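Local coordinates for protein ubiquitin-like-specific protease 2 (Saccharomyces cerevisiae, PDB 5LNB) that cleaves SUMO from modified proteins as a cysteine protease of the peptidase C48 family, the piece present here containing its catalytic domain, at residues 21-26 / 273-278; 81-86 / 96-101; 161-166 / 199-204. All coordinates share one frame; numbering follows the deposited sequence.

Contact 1: 21-26 / 273-278; sequences PSLCYK and KLLQLN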
ATOM      1  N   PRO A  21      16.335 -11.201  18.414  1.00 41.70           N
ATOM      2  CA  PRO A  21      16.852 -10.679  17.144  1.00 40.94           C
ATOM      3  C   PRO A  21      15.793 -10.004  16.266  1.00 42.10           C
ATOM      4  O   PRO A  21      14.586 -10.088  16.523  1.00 42.35           O
ATOM      5  CB  PRO A  21      17.391 -11.931  16.455  1.00 44.41           C
ATOM      6  CG  PRO A  21      16.558 -13.041  17.004  1.00 45.05           C
ATOM      7  CD  PRO A  21      16.291 -12.674  18.431  1.00 44.56           C
ATOM      8  N   SER A  22      16.254  -9.327  15.221  1.00 37.75           N
ATOM      9  CA  SER A  22      15.327  -8.726  14.279  1.00 36.19           C
ATOM     10  C   SER A  22      14.519  -9.808  13.576  1.00 34.48           C
ATOM     11  O   SER A  22      15.021 -10.897  13.290  1.00 34.30           O
ATOM     12  CB  SER A  22      16.084  -7.882  13.258  1.00 38.60           C
ATOM     13  OG  SER A  22      16.914  -6.941  13.909  1.00 42.61           O
ATOM     14  N   LEU A  23      13.253  -9.507  13.311  1.00 31.58           N
ATOM     15  CA  LEU A  23      12.424 -10.414  12.533  1.00 33.74           C
ATOM     16  C   LEU A  23      12.925 -10.485  11.096  1.00 35.53           C
ATOM     17  O   LEU A  23      13.139  -9.460  10.443  1.00 33.19           O
ATOM     18  CB  LEU A  23      10.966  -9.958  12.555  1.00 33.81           C
ATOM     19  CG  LEU A  23      10.029 -10.651  11.567  1.00 29.87           C
ATOM     20  CD1 LEU A  23       9.981 -12.160  11.822  1.00 30.30           C
ATOM     21  CD2 LEU A  23       8.648 -10.020  11.643  1.00 26.51           C
ATOM     22  N   CYS A  24      13.110 -11.702  10.606  1.00 38.10           N
ATOM     23  CA  CYS A  24      13.423 -11.955   9.208  1.00 37.90           C
ATOM     24  C   CYS A  24      12.283 -12.797   8.646  1.00 34.76           C
ATOM     25  O   CYS A  24      12.107 -13.954   9.038  1.00 36.88           O
ATOM     26  CB  CYS A  24      14.770 -12.662   9.071  1.00 46.03           C
ATOM     27  SG  CYS A  24      15.309 -12.825   7.382  1.00 53.10           S
ATOM     28  N   TYR A  25      11.491 -12.217   7.754  1.00 29.78           N
ATOM     29  CA  TYR A  25      10.289 -12.873   7.262  1.00 33.71           C
ATOM     30  C   TYR A  25      10.418 -13.153   5.769  1.00 35.32           C
ATOM     31  O   TYR A  25      10.812 -12.270   4.998  1.00 30.81           O
ATOM     32  CB  TYR A  25       9.052 -12.023   7.547  1.00 27.29           C
ATOM     33  CG  TYR A  25       7.770 -12.800   7.422  1.00 34.01           C
ATOM     34  CD1 TYR A  25       7.029 -12.783   6.240  1.00 28.40           C
ATOM     35  CD2 TYR A  25       7.309 -13.571   8.476  1.00 36.41           C
ATOM     36  CE1 TYR A  25       5.853 -13.507   6.129  1.00 30.30           C
ATOM     37  CE2 TYR A  25       6.143 -14.292   8.375  1.00 37.15           C
ATOM     38  CZ  TYR A  25       5.421 -14.257   7.207  1.00 36.39           C
ATOM     39  OH  TYR A  25       4.266 -14.995   7.137  1.00 45.94           O
ATOM     40  N   LYS A  26      10.070 -14.375   5.370  1.00 36.94           N
ATOM     41  CA  LYS A  26      10.186 -14.854   3.996  1.00 41.09           C
ATOM     42  C   LYS A  26       8.792 -15.047   3.407  1.00 36.85           C
ATOM     43  O   LYS A  26       8.018 -15.872   3.905  1.00 40.33           O
ATOM     44  CB  LYS A  26      10.962 -16.171   3.959  1.00 54.79           C
ATOM     45  CG  LYS A  26      10.599 -17.119   5.121  1.00 69.44           C
ATOM     46  CD  LYS A  26      11.276 -18.492   4.994  1.00 76.47           C
ATOM     47  CE  LYS A  26      11.021 -19.388   6.215  1.00 77.09           C
ATOM     48  NZ  LYS A  26      11.854 -19.038   7.413  1.00 74.49           N
ATOM     49  N   LYS A 273       5.207  -8.930  16.845  1.00 32.67           N
ATOM     50  CA  LYS A 273       5.750  -9.630  17.999  1.00 33.86           C
ATOM     51  C   LYS A 273       5.560 -11.135  17.860  1.00 35.82           C
ATOM     52  O   LYS A 273       6.475 -11.918  18.123  1.00 36.42           O
ATOM     53  CB  LYS A 273       5.085  -9.111  19.278  1.00 33.09           C
ATOM     54  CG  LYS A 273       5.756  -9.611  20.551  1.00 41.82           C
ATOM     55  CD  LYS A 273       7.232  -9.227  20.547  1.00 44.50           C
ATOM     56  CE  LYS A 273       8.053 -10.087  21.487  1.00 46.16           C
ATOM     57  NZ  LYS A 273       9.500  -9.810  21.299  1.00 45.01           N
ATOM     58  N   LEU A 274       4.370 -11.552  17.431  1.00 34.29           N
ATOM     59  CA  LEU A 274       4.090 -12.973  17.261  1.00 34.27           C
ATOM     60  C   LEU A 274       4.960 -13.576  16.160  1.00 40.21           C
ATOM     61  O   LEU A 274       5.545 -14.653  16.337  1.00 43.05           O
ATOM     62  CB  LEU A 274       2.606 -13.160  16.960  1.00 38.63           C
ATOM     63  CG  LEU A 274       1.978 -14.552  16.917  1.00 51.47           C
ATOM     64  CD1 LEU A 274       2.728 -15.540  17.798  1.00 59.27           C
ATOM     65  CD2 LEU A 274       0.518 -14.430  17.357  1.00 54.13           C
ATOM     66  N   LEU A 275       5.060 -12.893  15.012  1.00 34.74           N
ATOM     67  CA  LEU A 275       5.923 -13.376  13.939  1.00 34.49           C
ATOM     68  C   LEU A 275       7.366 -13.519  14.410  1.00 41.00           C
ATOM     69  O   LEU A 275       8.079 -14.435  13.976  1.00 35.38           O
ATOM     70  CB  LEU A 275       5.850 -12.440  12.730  1.00 28.99           C
ATOM     71  CG  LEU A 275       4.536 -12.409  11.942  1.00 30.91           C
ATOM     72  CD1 LEU A 275       4.633 -11.443  10.768  1.00 26.87           C
ATOM     73  CD2 LEU A 275       4.152 -13.802  11.451  1.00 28.03           C
ATOM     74  N   GLN A 276       7.811 -12.625  15.295  1.00 37.42           N
ATOM     75  CA  GLN A 276       9.170 -12.704  15.813  1.00 35.97           C
ATOM     76  C   GLN A 276       9.335 -13.923  16.710  1.00 41.86           C
ATOM     77  O   GLN A 276      10.337 -14.644  16.623  1.00 40.33           O
ATOM     78  CB  GLN A 276       9.503 -11.425  16.574  1.00 35.10           C
ATOM     79  CG  GLN A 276      10.976 -11.170  16.772  1.00 36.07           C
ATOM     80  CD  GLN A 276      11.317 -10.930  18.220  1.00 37.70           C
ATOM     81  OE1 GLN A 276      10.455 -11.028  19.090  1.00 42.78           O
ATOM     82  NE2 GLN A 276      12.579 -10.612  18.491  1.00 36.35           N
ATOM     83  N   LEU A 277       8.352 -14.171  17.576  1.00 39.24           N
ATOM     84  CA  LEU A 277       8.440 -15.308  18.481  1.00 40.38           C
ATOM     85  C   LEU A 277       8.520 -16.618  17.711  1.00 39.68           C
ATOM     86  O   LEU A 277       9.289 -17.515  18.075  1.00 39.31           O
ATOM     87  CB  LEU A 277       7.250 -15.301  19.441  1.00 38.53           C
ATOM     88  CG  LEU A 277       7.348 -14.180  20.482  1.00 43.14           C
ATOM     89  CD1 LEU A 277       6.083 -14.093  21.330  1.00 44.77           C
ATOM     90  CD2 LEU A 277       8.573 -14.405  21.373  1.00 40.77           C
ATOM     91  N   ASN A 278       7.746 -16.746  16.635  1.00 37.98           N
ATOM     92  CA  ASN A 278       7.861 -17.953  15.824  1.00 44.45           C
ATOM     93  C   ASN A 278       9.233 -18.039  15.163  1.00 41.37           C
ATOM     94  O   ASN A 278       9.835 -19.117  15.111  1.00 43.87           O
ATOM     95  CB  ASN A 278       6.746 -17.995  14.784  1.00 46.98           C
ATOM     96  CG  ASN A 278       5.370 -18.022  15.417  1.00 53.57           C
ATOM     97  OD1 ASN A 278       5.217 -18.404  16.575  1.00 57.92           O
ATOM     98  ND2 ASN A 278       4.361 -17.617  14.657  1.00 56.76           N
TER

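Contact 2: 81-86 / 96-101; sequences SFFYTK and SNVKKW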
ATOM      1  N   SER A  81       7.091   2.004  -0.847  1.00 22.73           N
ATOM      2  CA  SER A  81       6.883   3.435  -0.637  1.00 20.02           C
ATOM      3  C   SER A  81       7.959   4.287  -1.299  1.00 22.97           C
ATOM      4  O   SER A  81       7.704   5.453  -1.614  1.00 24.69           O
ATOM      5  CB  SER A  81       6.838   3.751   0.853  1.00 25.83           C
ATOM      6  OG  SER A  81       8.073   3.445   1.467  1.00 26.42           O
ATOM      7  N   PHE A  82       9.154   3.742  -1.521  1.00 22.34           N
ATOM      8  CA  PHE A  82      10.209   4.539  -2.134  1.00 24.93           C
ATOM      9  C   PHE A  82       9.987   4.804  -3.616  1.00 22.25           C
ATOM     10  O   PHE A  82      10.631   5.709  -4.152  1.00 22.52           O
ATOM     11  CB  PHE A  82      11.567   3.872  -1.918  1.00 31.09           C
ATOM     12  CG  PHE A  82      11.982   3.831  -0.478  1.00 35.96           C
ATOM     13  CD1 PHE A  82      11.645   2.749   0.321  1.00 33.23           C
ATOM     14  CD2 PHE A  82      12.680   4.889   0.088  1.00 39.50           C
ATOM     15  CE1 PHE A  82      12.021   2.706   1.647  1.00 31.82           C
ATOM     16  CE2 PHE A  82      13.058   4.852   1.421  1.00 36.93           C
ATOM     17  CZ  PHE A  82      12.727   3.760   2.199  1.00 33.47           C
ATOM     18  N   PHE A  83       9.075   4.081  -4.280  1.00 19.31           N
ATOM     19  CA  PHE A  83       8.816   4.346  -5.693  1.00 19.98           C
ATOM     20  C   PHE A  83       8.358   5.787  -5.918  1.00 24.78           C
ATOM     21  O   PHE A  83       8.957   6.530  -6.710  1.00 22.89           O
ATOM     22  CB  PHE A  83       7.779   3.361  -6.240  1.00 21.19           C
ATOM     23  CG  PHE A  83       7.265   3.727  -7.607  1.00 19.71           C
ATOM     24  CD1 PHE A  83       8.014   3.461  -8.737  1.00 22.86           C
ATOM     25  CD2 PHE A  83       6.038   4.352  -7.758  1.00 19.68           C
ATOM     26  CE1 PHE A  83       7.539   3.796  -9.999  1.00 29.36           C
ATOM     27  CE2 PHE A  83       5.562   4.699  -9.017  1.00 19.23           C
ATOM     28  CZ  PHE A  83       6.313   4.418 -10.134  1.00 24.02           C
ATOM     29  N   TYR A  84       7.279   6.204  -5.242  1.00 21.49           N
ATOM     30  CA  TYR A  84       6.760   7.547  -5.489  1.00 17.74           C
ATOM     31  C   TYR A  84       7.809   8.596  -5.170  1.00 17.75           C
ATOM     32  O   TYR A  84       8.000   9.550  -5.931  1.00 28.60           O
ATOM     33  CB  TYR A  84       5.488   7.800  -4.677  1.00 16.19           C
ATOM     34  CG  TYR A  84       4.882   9.162  -4.919  1.00 20.83           C
ATOM     35  CD1 TYR A  84       5.245  10.254  -4.134  1.00 24.59           C
ATOM     36  CD2 TYR A  84       3.934   9.353  -5.912  1.00 16.77           C
ATOM     37  CE1 TYR A  84       4.689  11.501  -4.337  1.00 25.14           C
ATOM     38  CE2 TYR A  84       3.371  10.593  -6.129  1.00 19.29           C
ATOM     39  CZ  TYR A  84       3.749  11.664  -5.343  1.00 23.90           C
ATOM     40  OH  TYR A  84       3.199  12.904  -5.556  1.00 24.61           O
ATOM     41  N   THR A  85       8.514   8.426  -4.055  1.00 22.43           N
ATOM     42  CA  THR A  85       9.567   9.370  -3.701  1.00 20.26           C
ATOM     43  C   THR A  85      10.621   9.460  -4.799  1.00 27.17           C
ATOM     44  O   THR A  85      11.101  10.551  -5.129  1.00 21.50           O
ATOM     45  CB  THR A  85      10.192   8.952  -2.376  1.00 24.99           C
ATOM     46  OG1 THR A  85       9.173   8.950  -1.366  1.00 27.38           O
ATOM     47  CG2 THR A  85      11.329   9.903  -1.982  1.00 29.50           C
ATOM     48  N   LYS A  86      10.997   8.318  -5.379  1.00 24.82           N
ATOM     49  CA  LYS A  86      11.945   8.355  -6.486  1.00 25.11           C
ATOM     50  C   LYS A  86      11.326   9.054  -7.687  1.00 23.28           C
ATOM     51  O   LYS A  86      11.970   9.898  -8.323  1.00 22.60           O
ATOM     52  CB  LYS A  86      12.385   6.935  -6.847  1.00 25.65           C
ATOM     53  CG  LYS A  86      13.501   6.852  -7.890  1.00 29.07           C
ATOM     54  CD  LYS A  86      14.827   7.360  -7.331  1.00 34.31           C
ATOM     55  CE  LYS A  86      15.968   7.100  -8.300  1.00 37.92           C
ATOM     56  NZ  LYS A  86      17.107   8.002  -8.023  1.00 44.34           N
ATOM     57  N   SER A  96      12.248   9.208 -16.333  1.00 23.37           N
ATOM     58  CA  SER A  96      13.667   8.885 -16.236  1.00 24.94           C
ATOM     59  C   SER A  96      14.070   8.499 -14.822  1.00 28.42           C
ATOM     60  O   SER A  96      15.008   7.715 -14.640  1.00 30.83           O
ATOM     61  CB  SER A  96      14.518  10.067 -16.698  1.00 31.63           C
ATOM     62  OG  SER A  96      14.349  10.283 -18.086  1.00 49.46           O
ATOM     63  N   ASN A  97      13.390   9.049 -13.809  1.00 22.94           N
ATOM     64  CA  ASN A  97      13.772   8.788 -12.426  1.00 23.41           C
ATOM     65  C   ASN A  97      13.569   7.323 -12.058  1.00 23.55           C
ATOM     66  O   ASN A  97      14.363   6.757 -11.300  1.00 23.83           O
ATOM     67  CB  ASN A  97      12.979   9.688 -11.474  1.00 22.62           C
ATOM     68  CG  ASN A  97      13.325  11.156 -11.630  1.00 31.91           C
ATOM     69  OD1 ASN A  97      14.413  11.498 -12.082  1.00 34.29           O
ATOM     70  ND2 ASN A  97      12.397  12.035 -11.246  1.00 27.27           N
ATOM     71  N   VAL A  98      12.518   6.693 -12.584  1.00 22.07           N
ATOM     72  CA  VAL A  98      12.139   5.341 -12.193  1.00 20.20           C
ATOM     73  C   VAL A  98      12.237   4.351 -13.351  1.00 25.03           C
ATOM     74  O   VAL A  98      11.728   3.234 -13.241  1.00 28.02           O
ATOM     75  CB  VAL A  98      10.727   5.311 -11.580  1.00 21.97           C
ATOM     76  CG1 VAL A  98      10.705   6.046 -10.255  1.00 23.48           C
ATOM     77  CG2 VAL A  98       9.701   5.910 -12.546  1.00 19.21           C
ATOM     78  N   LYS A  99      12.887   4.720 -14.458  1.00 32.95           N
ATOM     79  CA  LYS A  99      12.966   3.804 -15.596  1.00 30.57           C
ATOM     80  C   LYS A  99      13.649   2.495 -15.212  1.00 32.53           C
ATOM     81  O   LYS A  99      13.153   1.408 -15.530  1.00 36.02           O
ATOM     82  CB  LYS A  99      13.693   4.458 -16.770  1.00 35.55           C
ATOM     83  CG  LYS A  99      13.731   3.562 -18.006  1.00 38.80           C
ATOM     84  CD  LYS A  99      14.035   4.342 -19.264  1.00 46.67           C
ATOM     85  CE  LYS A  99      14.162   3.416 -20.481  1.00 49.04           C
ATOM     86  NZ  LYS A  99      12.939   2.576 -20.685  1.00 47.30           N
ATOM     87  N   LYS A 100      14.793   2.568 -14.533  1.00 28.92           N
ATOM     88  CA  LYS A 100      15.435   1.335 -14.089  1.00 35.44           C
ATOM     89  C   LYS A 100      14.575   0.615 -13.061  1.00 33.87           C
ATOM     90  O   LYS A 100      14.504  -0.618 -13.052  1.00 39.06           O
ATOM     91  CB  LYS A 100      16.821   1.635 -13.519  1.00 44.50           C
ATOM     92  CG  LYS A 100      17.536   0.414 -12.975  1.00 52.46           C
ATOM     93  CD  LYS A 100      18.854   0.780 -12.303  1.00 60.79           C
ATOM     94  CE  LYS A 100      19.756   1.572 -13.239  1.00 68.03           C
ATOM     95  NZ  LYS A 100      21.180   1.540 -12.784  1.00 74.82           N
ATOM     96  N   TRP A 101      13.903   1.380 -12.199  1.00 28.90           N
ATOM     97  CA  TRP A 101      13.001   0.816 -11.204  1.00 25.57           C
ATOM     98  C   TRP A 101      11.973  -0.124 -11.827  1.00 28.14           C
ATOM     99  O   TRP A 101      11.674  -1.178 -11.267  1.00 28.88           O
ATOM    100  CB  TRP A 101      12.283   1.950 -10.477  1.00 27.24           C
ATOM    101  CG  TRP A 101      11.647   1.556  -9.185  1.00 33.42           C
ATOM    102  CD1 TRP A 101      10.558   0.744  -9.005  1.00 33.08           C
ATOM    103  CD2 TRP A 101      12.043   1.988  -7.884  1.00 31.77           C
ATOM    104  NE1 TRP A 101      10.268   0.634  -7.664  1.00 32.02           N
ATOM    105  CE2 TRP A 101      11.164   1.391  -6.957  1.00 33.08           C
ATOM    106  CE3 TRP A 101      13.058   2.824  -7.411  1.00 30.61           C
ATOM    107  CZ2 TRP A 101      11.278   1.598  -5.585  1.00 35.85           C
ATOM    108  CZ3 TRP A 101      13.171   3.024  -6.039  1.00 32.81           C
ATOM    109  CH2 TRP A 101      12.288   2.413  -5.147  1.00 33.28           C
TER

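Contact 3: 161-166 / 199-204; sequences ILTFDS and IKMKTC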
ATOM      1  N   ILE A 161      -7.397   6.125 -10.603  1.00 26.29           N
ATOM      2  CA  ILE A 161      -6.407   6.123  -9.536  1.00 22.02           C
ATOM      3  C   ILE A 161      -7.181   6.338  -8.243  1.00 22.00           C
ATOM      4  O   ILE A 161      -7.548   7.465  -7.909  1.00 24.71           O
ATOM      5  CB  ILE A 161      -5.329   7.185  -9.751  1.00 24.09           C
ATOM      6  CG1 ILE A 161      -4.613   6.927 -11.090  1.00 22.24           C
ATOM      7  CG2 ILE A 161      -4.348   7.199  -8.562  1.00 17.13           C
ATOM      8  CD1 ILE A 161      -3.601   7.979 -11.463  1.00 21.86           C
ATOM      9  N   LEU A 162      -7.464   5.245  -7.537  1.00 21.00           N
ATOM     10  CA  LEU A 162      -8.268   5.299  -6.320  1.00 20.10           C
ATOM     11  C   LEU A 162      -7.383   5.775  -5.170  1.00 22.13           C
ATOM     12  O   LEU A 162      -6.494   5.043  -4.720  1.00 16.92           O
ATOM     13  CB  LEU A 162      -8.883   3.930  -6.044  1.00 19.11           C
ATOM     14  CG  LEU A 162      -9.632   3.285  -7.221  1.00 24.97           C
ATOM     15  CD1 LEU A 162     -10.120   1.874  -6.865  1.00 20.71           C
ATOM     16  CD2 LEU A 162     -10.803   4.159  -7.691  1.00 20.50           C
ATOM     17  N   THR A 163      -7.617   7.002  -4.707  1.00 17.65           N
ATOM     18  CA  THR A 163      -6.758   7.694  -3.748  1.00 25.09           C
ATOM     19  C   THR A 163      -7.502   7.880  -2.430  1.00 25.84           C
ATOM     20  O   THR A 163      -8.615   8.425  -2.413  1.00 28.20           O
ATOM     21  CB  THR A 163      -6.328   9.060  -4.297  1.00 28.76           C
ATOM     22  OG1 THR A 163      -5.852   8.907  -5.637  1.00 28.96           O
ATOM     23  CG2 THR A 163      -5.217   9.671  -3.449  1.00 20.70           C
ATOM     24  N   PHE A 164      -6.889   7.448  -1.323  1.00 19.10           N
ATOM     25  CA  PHE A 164      -7.569   7.465  -0.033  1.00 21.17           C
ATOM     26  C   PHE A 164      -6.623   7.943   1.064  1.00 25.14           C
ATOM     27  O   PHE A 164      -5.452   7.550   1.118  1.00 22.96           O
ATOM     28  CB  PHE A 164      -8.158   6.084   0.311  1.00 16.80           C
ATOM     29  CG  PHE A 164      -7.268   4.921  -0.065  1.00 20.21           C
ATOM     30  CD1 PHE A 164      -6.492   4.277   0.900  1.00 19.64           C
ATOM     31  CD2 PHE A 164      -7.199   4.474  -1.383  1.00 19.86           C
ATOM     32  CE1 PHE A 164      -5.675   3.207   0.562  1.00 18.21           C
ATOM     33  CE2 PHE A 164      -6.373   3.410  -1.729  1.00 15.40           C
ATOM     34  CZ  PHE A 164      -5.613   2.770  -0.753  1.00 14.93           C
ATOM     35  N   ASP A 165      -7.149   8.807   1.930  1.00 24.67           N
ATOM     36  CA  ASP A 165      -6.355   9.548   2.899  1.00 25.84           C
ATOM     37  C   ASP A 165      -7.191   9.707   4.160  1.00 23.19           C
ATOM     38  O   ASP A 165      -8.341  10.145   4.084  1.00 22.45           O
ATOM     39  CB  ASP A 165      -5.968  10.920   2.329  1.00 23.35           C
ATOM     40  CG  ASP A 165      -5.083  11.734   3.260  1.00 25.20           C
ATOM     41  OD1 ASP A 165      -4.697  11.248   4.347  1.00 25.42           O
ATOM     42  OD2 ASP A 165      -4.759  12.878   2.882  1.00 25.07           O
ATOM     43  N   SER A 166      -6.620   9.350   5.310  1.00 17.90           N
ATOM     44  CA  SER A 166      -7.337   9.518   6.562  1.00 20.57           C
ATOM     45  C   SER A 166      -7.461  10.982   6.959  1.00 23.14           C
ATOM     46  O   SER A 166      -8.318  11.308   7.784  1.00 21.25           O
ATOM     47  CB  SER A 166      -6.659   8.722   7.682  1.00 20.12           C
ATOM     48  OG  SER A 166      -5.285   9.050   7.768  1.00 22.69           O
ATOM     49  N   ILE A 199      -7.253   9.267 -17.663  1.00 34.34           N
ATOM     50  CA  ILE A 199      -6.766   8.904 -16.338  1.00 31.79           C
ATOM     51  C   ILE A 199      -7.418   9.832 -15.322  1.00 31.84           C
ATOM     52  O   ILE A 199      -7.257  11.059 -15.393  1.00 30.63           O
ATOM     53  CB  ILE A 199      -5.233   8.981 -16.270  1.00 30.81           C
ATOM     54  CG1 ILE A 199      -4.619   8.246 -17.471  1.00 24.22           C
ATOM     55  CG2 ILE A 199      -4.713   8.410 -14.953  1.00 27.27           C
ATOM     56  CD1 ILE A 199      -3.139   8.327 -17.515  1.00 24.15           C
ATOM     57  N   LYS A 200      -8.151   9.248 -14.379  1.00 28.73           N
ATOM     58  CA  LYS A 200      -8.955  10.003 -13.429  1.00 30.66           C
ATOM     59  C   LYS A 200      -8.527   9.651 -12.015  1.00 29.02           C
ATOM     60  O   LYS A 200      -8.519   8.473 -11.636  1.00 27.81           O
ATOM     61  CB  LYS A 200     -10.445   9.723 -13.628  1.00 35.73           C
ATOM     62  CG  LYS A 200     -10.980  10.216 -14.966  1.00 49.78           C
ATOM     63  CD  LYS A 200     -10.664  11.700 -15.179  1.00 57.69           C
ATOM     64  CE  LYS A 200     -11.114  12.199 -16.553  1.00 60.46           C
ATOM     65  NZ  LYS A 200     -10.494  13.517 -16.873  1.00 59.39           N
ATOM     66  N   MET A 201      -8.157  10.668 -11.244  1.00 27.78           N
ATOM     67  CA  MET A 201      -8.022  10.496  -9.809  1.00 26.07           C
ATOM     68  C   MET A 201      -9.414  10.476  -9.189  1.00 30.39           C
ATOM     69  O   MET A 201     -10.234  11.356  -9.470  1.00 29.20           O
ATOM     70  CB  MET A 201      -7.182  11.614  -9.194  1.00 26.61           C
ATOM     71  CG  MET A 201      -7.064  11.458  -7.679  1.00 26.82           C
ATOM     72  SD  MET A 201      -6.484  12.911  -6.782  1.00 30.59           S
ATOM     73  CE  MET A 201      -7.826  14.073  -7.057  1.00 34.91           C
ATOM     74  N   LYS A 202      -9.691   9.461  -8.372  1.00 27.58           N
ATOM     75  CA  LYS A 202     -10.955   9.362  -7.653  1.00 28.20           C
ATOM     76  C   LYS A 202     -10.651   9.415  -6.163  1.00 25.19           C
ATOM     77  O   LYS A 202      -9.930   8.556  -5.646  1.00 25.30           O
ATOM     78  CB  LYS A 202     -11.703   8.078  -8.018  1.00 35.72           C
ATOM     79  CG  LYS A 202     -11.962   7.896  -9.518  1.00 41.49           C
ATOM     80  CD  LYS A 202     -13.150   8.712 -10.013  1.00 47.50           C
ATOM     81  CE  LYS A 202     -13.391   8.477 -11.496  1.00 60.60           C
ATOM     82  NZ  LYS A 202     -14.501   9.314 -12.066  1.00 69.97           N
ATOM     83  N   THR A 203     -11.165  10.442  -5.489  1.00 26.92           N
ATOM     84  CA  THR A 203     -10.981  10.624  -4.050  1.00 27.96           C
ATOM     85  C   THR A 203     -11.904   9.652  -3.333  1.00 28.52           C
ATOM     86  O   THR A 203     -13.128   9.791  -3.401  1.00 34.55           O
ATOM     87  CB  THR A 203     -11.287  12.070  -3.649  1.00 28.40           C
ATOM     88  OG1 THR A 203     -10.306  12.945  -4.215  1.00 33.93           O
ATOM     89  CG2 THR A 203     -11.283  12.236  -2.130  1.00 23.34           C
ATOM     90  N   CYS A 204     -11.335   8.666  -2.660  1.00 25.78           N
ATOM     91  CA  CYS A 204     -12.175   7.619  -2.104  1.00 27.53           C
ATOM     92  C   CYS A 204     -12.312   7.777  -0.602  1.00 24.72           C
ATOM     93  O   CYS A 204     -11.298   7.874   0.098  1.00 26.40           O
ATOM     94  CB  CYS A 204     -11.601   6.240  -2.441  1.00 25.21           C
ATOM     95  SG  CYS A 204     -11.508   5.954  -4.219  1.00 24.62           S
TER
HETATM   96  O   HOH W   1      -9.573   9.929   0.814  1.00 20.30           O

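Contact 1: 21-26 / 273-278
Gln276 and Leu275, neighbours on helix 264-285, meet Leu23 and Tyr25 of a beta-hairpin strand and Pro21 just before it. Strand 23-26, paired antiparallel with strand 32-35, runs across the helix almost perpendicularly, with an 87° angle between directions and segment axes 8.1 Å apart. The backbones come nearest at Leu23 and Gln276, whose CA atoms are 5.2 Å apart.

The polar part is a single hydrogen bond from side chain to backbone. Gln276 NE2 donates to Pro21 O at 2.9 Å with an N-H...O angle of 168°; the acceptor lies near the plane of the glutamine amide, and the donor in the plane of the proline carbonyl. CG of Gln276 stands anti to its backbone N (chi1 -161°), and the chain bends at chi2 before the amide. The other end of the same amide is also used, because Lys273 NZ donates to Gln276 OE1 at 2.7 Å, which probably fixes which way round the amide sits. An alanine here would probably leave Pro21 O without this amide donor and Lys273 NZ without its carbonyl mate, freeing the lysine to turn.

The apolar part centres on Leu275. Leu23 divides its branches over it, CD1 approaching Leu275 O at 3.7 Å and CD2 approaching Leu275 CB at 3.9 Å. Phe56 and Phe60 of helix 51-67 also touch Leu275, and Phe60 touches Tyr25, so helix 51-67 packs against both sides of the contact. Farther along the strand the Tyr25 ring meets both leucine methyls obliquely: Tyr25 CE2 is 3.7 Å from Leu275 CD2 and 4.0 Å from Leu275 CD1.

Contact 2: 81-86 / 96-101
Trp101 lays one face of its indole over the backbone of Phe83: Phe83 CA is 4.1 Å from the centroid of the six-membered ring and 25° off its normal, a CH-pi contact displaced toward the rim. The Phe83 ring in turn presents its edge to the indole, giving an edge-to-face pair with the five-membered ring, centroids 5.2 Å apart and planes at 65°. Phe83 CD1 makes the closest ring-to-ring approach, 3.7 Å from Trp101 CD1. At the indole's own edge, Trp101 CH2 lies 3.6 Å from Phe82 CB.

Val98 meets the next ring atom, its CB standing 3.9 Å from Phe83 CE1, with the two side chains nearly at right angles. Lys86 slides past Val98 in the opposite direction; with CG anti to the backbone N (chi1 -173°), Lys86 CG comes 3.7 Å from Val98 CG1. Asn97 CB packs 3.3 Å from Lys86 O, while its ND2 donates to Asn90 O and Leu87 O.

Phe181 of helix 172-190 also meets Phe83 edge-to-face and touches Val98. Aromatic and aliphatic side chains thus join helix 82-87 to the short helix 94-98 and to Trp101 just after it, in the connection between strands 76-78 and 112-119 of the Ulp1-type catalytic domain.

Contact 3: 161-166 / 199-204
The carbonyl of Ile161 is approached from opposite faces of its plane: Lys202 N donates from one side at 3.0 Å to Ile161 O, and Thr163 OG1 from the other at 3.2 Å to the same oxygen. The Lys202 carbonyl is met differently, Thr163 N lying 2.9 Å from Lys202 O and nearly along the C=O axis. Ile161 N to Lys200 O (2.8 Å) and Cys204 N to Thr163 O (2.7 Å) complete four cross-strand bonds in parallel register, Ile161 beside Met201 and Thr163 beside Thr203.

Side chains line both faces of the sheet. On the face of Ile161 and Thr163, Ile161 CD1 meets Ile199 CG2 at 3.7 Å, and Thr163 OG1, set anti to its carbonyl carbon (chi1 -48°), stands 3.5 Å from Met201 CG; Ile175 of helix 172-190 covers this side. On the other, Leu162 CB packs 3.8 Å from Cys204 SG, beside Trp237.

Beyond the strands a water accepts from Asp165 N and donates to Cys204 O. Asp165 OD1 is hydrogen-bonded to His122 NE2, and Ser166 touches Cys215, consistent with the His-Asp-Cys triad of C48 proteases. Strand 159-164, helix 172-190 and strand 199-203 form a beta-alpha-beta crossover, whose first strand runs toward Asp165 of that probable site.

Along the chain, contact 1 encloses the other two, joining residues near the start and end of the modelled chain, while contact 2 closes before contact 3 opens. Contacts 2 and 3 both belong to the Ulp1-type catalytic domain, their centres about 20 Å apart and nearest atoms about 9 Å apart. Helix 172-190 connects them: it covers one face of the strand pair in contact 3 and also touches the 81-86 and 96-101 segments. Contact 1 lies about 29 Å from contact 2 and about 34 Å from contact 3, centre to centre, on the opposite side of the chain's centre from contact 3. The N-terminal hairpin and helix 264-285 therefore meet well away from the strand pair bordering the probable active site.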